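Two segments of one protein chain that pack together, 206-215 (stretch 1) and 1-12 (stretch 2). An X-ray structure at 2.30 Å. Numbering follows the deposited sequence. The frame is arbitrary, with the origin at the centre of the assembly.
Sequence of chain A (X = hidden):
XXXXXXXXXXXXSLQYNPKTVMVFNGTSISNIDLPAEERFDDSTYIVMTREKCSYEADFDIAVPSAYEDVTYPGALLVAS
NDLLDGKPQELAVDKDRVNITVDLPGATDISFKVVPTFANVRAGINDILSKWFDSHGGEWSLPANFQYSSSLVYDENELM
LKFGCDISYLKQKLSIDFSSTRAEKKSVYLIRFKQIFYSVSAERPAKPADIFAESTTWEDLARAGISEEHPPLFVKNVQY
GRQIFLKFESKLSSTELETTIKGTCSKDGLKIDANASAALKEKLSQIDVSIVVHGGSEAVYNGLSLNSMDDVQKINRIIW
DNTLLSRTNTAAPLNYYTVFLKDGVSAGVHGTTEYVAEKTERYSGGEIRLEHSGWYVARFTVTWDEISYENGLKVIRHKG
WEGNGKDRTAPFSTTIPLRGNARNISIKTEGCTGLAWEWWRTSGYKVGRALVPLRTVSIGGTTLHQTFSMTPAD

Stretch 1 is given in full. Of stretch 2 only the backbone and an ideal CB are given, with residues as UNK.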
# COMPACT_ATOMS: atom_id res chain seq x y z
N ALA A 206 -15.14 -50.02 -19.55
CA ALA A 206 -15.77 -50.32 -18.27
C ALA A 206 -14.81 -51.10 -17.39
O ALA A 206 -14.31 -50.57 -16.40
CB ALA A 206 -17.06 -51.10 -18.47
N LYS A 207 -14.54 -52.36 -17.72
CA LYS A 207 -13.47 -53.08 -17.04
C LYS A 207 -12.13 -52.69 -17.69
O LYS A 207 -11.99 -52.81 -18.91
CB LYS A 207 -13.69 -54.60 -17.08
CG LYS A 207 -14.14 -55.19 -15.70
CD LYS A 207 -12.98 -55.74 -14.81
CE LYS A 207 -13.47 -56.32 -13.46
NZ LYS A 207 -13.76 -55.27 -12.40
N PRO A 208 -11.17 -52.22 -16.91
CA PRO A 208 -10.00 -51.55 -17.52
C PRO A 208 -9.16 -52.45 -18.39
O PRO A 208 -8.60 -51.98 -19.39
CB PRO A 208 -9.20 -51.08 -16.29
CG PRO A 208 -10.14 -51.19 -15.12
CD PRO A 208 -11.08 -52.29 -15.45
N ALA A 209 -9.03 -53.73 -18.02
CA ALA A 209 -8.17 -54.64 -18.76
C ALA A 209 -8.56 -54.74 -20.23
O ALA A 209 -7.72 -55.05 -21.08
CB ALA A 209 -8.20 -56.03 -18.12
N ASP A 210 -9.82 -54.44 -20.54
CA ASP A 210 -10.28 -54.48 -21.94
C ASP A 210 -9.49 -53.58 -22.89
O ASP A 210 -9.58 -53.74 -24.11
CB ASP A 210 -11.77 -54.07 -22.06
CG ASP A 210 -12.72 -54.98 -21.25
OD1 ASP A 210 -12.25 -55.82 -20.44
OD2 ASP A 210 -13.96 -54.84 -21.44
N ILE A 211 -8.73 -52.60 -22.38
CA ILE A 211 -7.86 -51.81 -23.23
C ILE A 211 -6.69 -52.62 -23.77
O ILE A 211 -6.12 -52.25 -24.81
CB ILE A 211 -7.33 -50.59 -22.46
CG1 ILE A 211 -6.57 -49.63 -23.37
CG2 ILE A 211 -6.38 -51.00 -21.30
CD1 ILE A 211 -7.44 -48.62 -24.04
N PHE A 212 -6.33 -53.72 -23.11
CA PHE A 212 -5.18 -54.49 -23.58
C PHE A 212 -5.59 -55.61 -24.54
O PHE A 212 -6.69 -56.17 -24.47
CB PHE A 212 -4.43 -55.03 -22.37
CG PHE A 212 -3.96 -53.95 -21.43
CD1 PHE A 212 -2.95 -53.09 -21.80
CD2 PHE A 212 -4.55 -53.80 -20.18
CE1 PHE A 212 -2.51 -52.09 -20.93
CE2 PHE A 212 -4.13 -52.80 -19.29
CZ PHE A 212 -3.09 -51.96 -19.65
N ALA A 213 -4.71 -55.89 -25.49
CA ALA A 213 -4.85 -57.11 -26.29
C ALA A 213 -4.82 -58.35 -25.39
O ALA A 213 -4.19 -58.37 -24.32
CB ALA A 213 -3.74 -57.19 -27.34
N GLU A 214 -5.49 -59.40 -25.87
CA GLU A 214 -5.60 -60.63 -25.08
C GLU A 214 -4.24 -61.24 -24.78
O GLU A 214 -4.09 -61.92 -23.75
CB GLU A 214 -6.46 -61.65 -25.83
CG GLU A 214 -7.95 -61.51 -25.56
CD GLU A 214 -8.78 -62.60 -26.23
OE1 GLU A 214 -9.06 -62.45 -27.44
OE2 GLU A 214 -9.13 -63.59 -25.54
N SER A 215 -3.23 -60.99 -25.63
CA SER A 215 -1.89 -61.51 -25.40
C SER A 215 -1.14 -60.82 -24.27
O SER A 215 -0.16 -61.39 -23.78
CB SER A 215 -1.04 -61.37 -26.66
OG SER A 215 -1.25 -60.12 -27.30
N UNK A 1 -8.47 -64.95 -22.60
CA UNK A 1 -9.33 -64.17 -21.71
C UNK A 1 -8.90 -64.26 -20.25
O UNK A 1 -9.41 -63.53 -19.37
CB UNK A 1 -10.78 -64.64 -21.85
N UNK A 2 -7.93 -65.16 -20.03
CA UNK A 2 -7.37 -65.44 -18.71
C UNK A 2 -6.33 -64.42 -18.28
O UNK A 2 -6.11 -64.20 -17.08
CB UNK A 2 -6.75 -66.84 -18.69
N UNK A 3 -5.64 -63.80 -19.25
CA UNK A 3 -4.63 -62.80 -18.92
C UNK A 3 -5.28 -61.49 -18.48
O UNK A 3 -4.79 -60.85 -17.55
CB UNK A 3 -3.71 -62.56 -20.12
N UNK A 4 -6.38 -61.09 -19.11
CA UNK A 4 -7.09 -59.87 -18.73
C UNK A 4 -7.62 -59.97 -17.32
O UNK A 4 -7.59 -58.99 -16.57
CB UNK A 4 -8.24 -59.59 -19.70
N UNK A 5 -8.11 -61.14 -16.93
CA UNK A 5 -8.66 -61.31 -15.60
C UNK A 5 -7.60 -61.15 -14.53
O UNK A 5 -7.91 -60.69 -13.42
CB UNK A 5 -9.33 -62.68 -15.47
N UNK A 6 -6.34 -61.48 -14.83
CA UNK A 6 -5.25 -61.22 -13.89
C UNK A 6 -4.91 -59.73 -13.85
O UNK A 6 -4.61 -59.19 -12.77
CB UNK A 6 -4.01 -62.03 -14.27
N UNK A 7 -4.97 -59.06 -15.00
CA UNK A 7 -4.69 -57.62 -15.03
C UNK A 7 -5.76 -56.86 -14.26
O UNK A 7 -5.43 -55.97 -13.48
CB UNK A 7 -4.61 -57.11 -16.47
N UNK A 8 -7.03 -57.24 -14.41
CA UNK A 8 -8.07 -56.58 -13.63
C UNK A 8 -7.82 -56.74 -12.14
O UNK A 8 -7.85 -55.77 -11.38
CB UNK A 8 -9.45 -57.14 -13.99
N UNK A 9 -7.55 -57.96 -11.69
CA UNK A 9 -7.40 -58.15 -10.25
C UNK A 9 -6.19 -57.39 -9.73
O UNK A 9 -6.29 -56.68 -8.72
CB UNK A 9 -7.27 -59.64 -9.91
N UNK A 10 -5.05 -57.48 -10.42
CA UNK A 10 -3.88 -56.75 -9.94
C UNK A 10 -4.07 -55.23 -10.02
O UNK A 10 -3.51 -54.48 -9.20
CB UNK A 10 -2.65 -57.16 -10.75
N UNK A 11 -4.83 -54.75 -11.01
CA UNK A 11 -5.14 -53.32 -11.08
C UNK A 11 -6.02 -52.88 -9.92
O UNK A 11 -5.68 -51.94 -9.20
CB UNK A 11 -5.83 -52.99 -12.41
N UNK A 12 -7.17 -53.54 -9.74
CA UNK A 12 -8.09 -53.22 -8.65
C UNK A 12 -7.41 -53.30 -7.28
O UNK A 12 -7.74 -52.53 -6.37
CB UNK A 12 -9.29 -54.17 -8.69

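Position 1 opens the stretch. Its CA-to-CB bond points away from stretch 1, and an ideal CB lies 4.2 Å from E214 OE2, so geometry excludes little. The nearby carboxylate favours a positive group. The residue is G1, whose N makes a salt bridge to E214 OE2 at 3.3 Å, weak as a hydrogen bond.

Position 2 points away and meets nothing of stretch 1 within 5.5 Å; polar residues would suit. It is N2, whose OD1 accepts a weak hydrogen bond from the backbone N of position 3 at 3.0 Å.

Position 3 points toward stretch 1, its ideal CB 3.7 Å from E214 O. A carbonyl so near calls for a short donor: serine, threonine or asparagine. N3 fills it, and ND2 donates to E214 O over 3.2 Å at a nearly linear 173°.

Position 4 points toward stretch 1, its ideal CB 3.9 Å from A209 CB. Small residues would fit against that methyl, but F212 O lies further along, within reach of a long donor such as lysine or arginine. R4 does so in extended form (chi2 and chi3 both t): NE and NH2 donate to F212 O, at 3.0 and 2.8 Å. The acceptor sits near the guanidinium plane, while E214 CG covers one face and D210 CA the opposite one.

Positions 5 and 6 point away and have no neighbour in stretch 1, leaving the choice wide; they are A5 and L6.

Position 7 points toward stretch 1, its ideal CB 4.1 Å from A209 CB and 5.0 Å from F212 CD2. A methyl and a ring favour an apolar chain: valine, leucine, isoleucine or methionine. In I7, CG2 lies 4.0 Å from both A209 CB and F212 CE2.

Position 8 faces the start of the 3-10 segment, its ideal CB 3.9 Å from K207 CD. The amide of A209 has no acceptor within stretch 1, so a short acceptor, aspartate or asparagine, is attractive. N8 supplies OD1, which takes A209 N at 3.0 Å and 150°; its ND2 packs 3.1 Å from K207 CD.

Positions 9 (away) and 10 (out of reach) suit polar residues and are D9 and K10.

Position 11 points toward stretch 1, its ideal CB 5.4 Å from P208 CG. That gap suits a medium or large apolar chain. L11 spans it, CD1 reaching 3.9 Å from P208 CB.

Position 12, sideways and unconstrained by stretch 1, is A12.

Stretch 2, residues 1-12: GNNRALINDKLA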
# COMPACT_ATOMS: atom_id res chain seq x y z
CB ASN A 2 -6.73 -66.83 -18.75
CG ASN A 2 -5.94 -67.08 -20.07
OD1 ASN A 2 -5.94 -66.23 -20.99
ND2 ASN A 2 -5.28 -68.24 -20.17
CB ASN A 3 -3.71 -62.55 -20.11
CG ASN A 3 -2.83 -63.75 -20.42
OD1 ASN A 3 -2.36 -64.50 -19.51
ND2 ASN A 3 -2.59 -63.94 -21.70
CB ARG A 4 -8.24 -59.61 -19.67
CG ARG A 4 -7.80 -58.93 -20.94
CD ARG A 4 -8.97 -58.38 -21.71
NE ARG A 4 -8.53 -58.06 -23.06
CZ ARG A 4 -9.28 -58.19 -24.15
NH1 ARG A 4 -10.51 -58.66 -24.06
NH2 ARG A 4 -8.80 -57.84 -25.33
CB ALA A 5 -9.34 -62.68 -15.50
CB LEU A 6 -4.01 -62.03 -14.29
CG LEU A 6 -2.70 -61.75 -13.53
CD1 LEU A 6 -2.90 -62.11 -12.06
CD2 LEU A 6 -1.47 -62.49 -14.11
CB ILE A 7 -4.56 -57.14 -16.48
CG1 ILE A 7 -3.24 -57.68 -17.04
CG2 ILE A 7 -4.58 -55.63 -16.57
CD1 ILE A 7 -3.11 -57.56 -18.54
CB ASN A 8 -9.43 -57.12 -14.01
CG ASN A 8 -9.93 -56.51 -15.30
OD1 ASN A 8 -9.66 -55.33 -15.58
ND2 ASN A 8 -10.61 -57.31 -16.11
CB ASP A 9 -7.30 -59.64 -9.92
CG ASP A 9 -8.44 -60.43 -10.52
OD1 ASP A 9 -9.60 -59.93 -10.56
OD2 ASP A 9 -8.16 -61.56 -10.99
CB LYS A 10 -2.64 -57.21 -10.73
CG LYS A 10 -2.11 -58.59 -10.26
CD LYS A 10 -0.70 -58.48 -9.69
CE LYS A 10 -0.36 -59.71 -8.83
NZ LYS A 10 0.11 -59.32 -7.46
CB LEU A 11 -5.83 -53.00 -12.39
CG LEU A 11 -4.93 -52.65 -13.57
CD1 LEU A 11 -5.87 -52.30 -14.71
CD2 LEU A 11 -3.96 -51.55 -13.25
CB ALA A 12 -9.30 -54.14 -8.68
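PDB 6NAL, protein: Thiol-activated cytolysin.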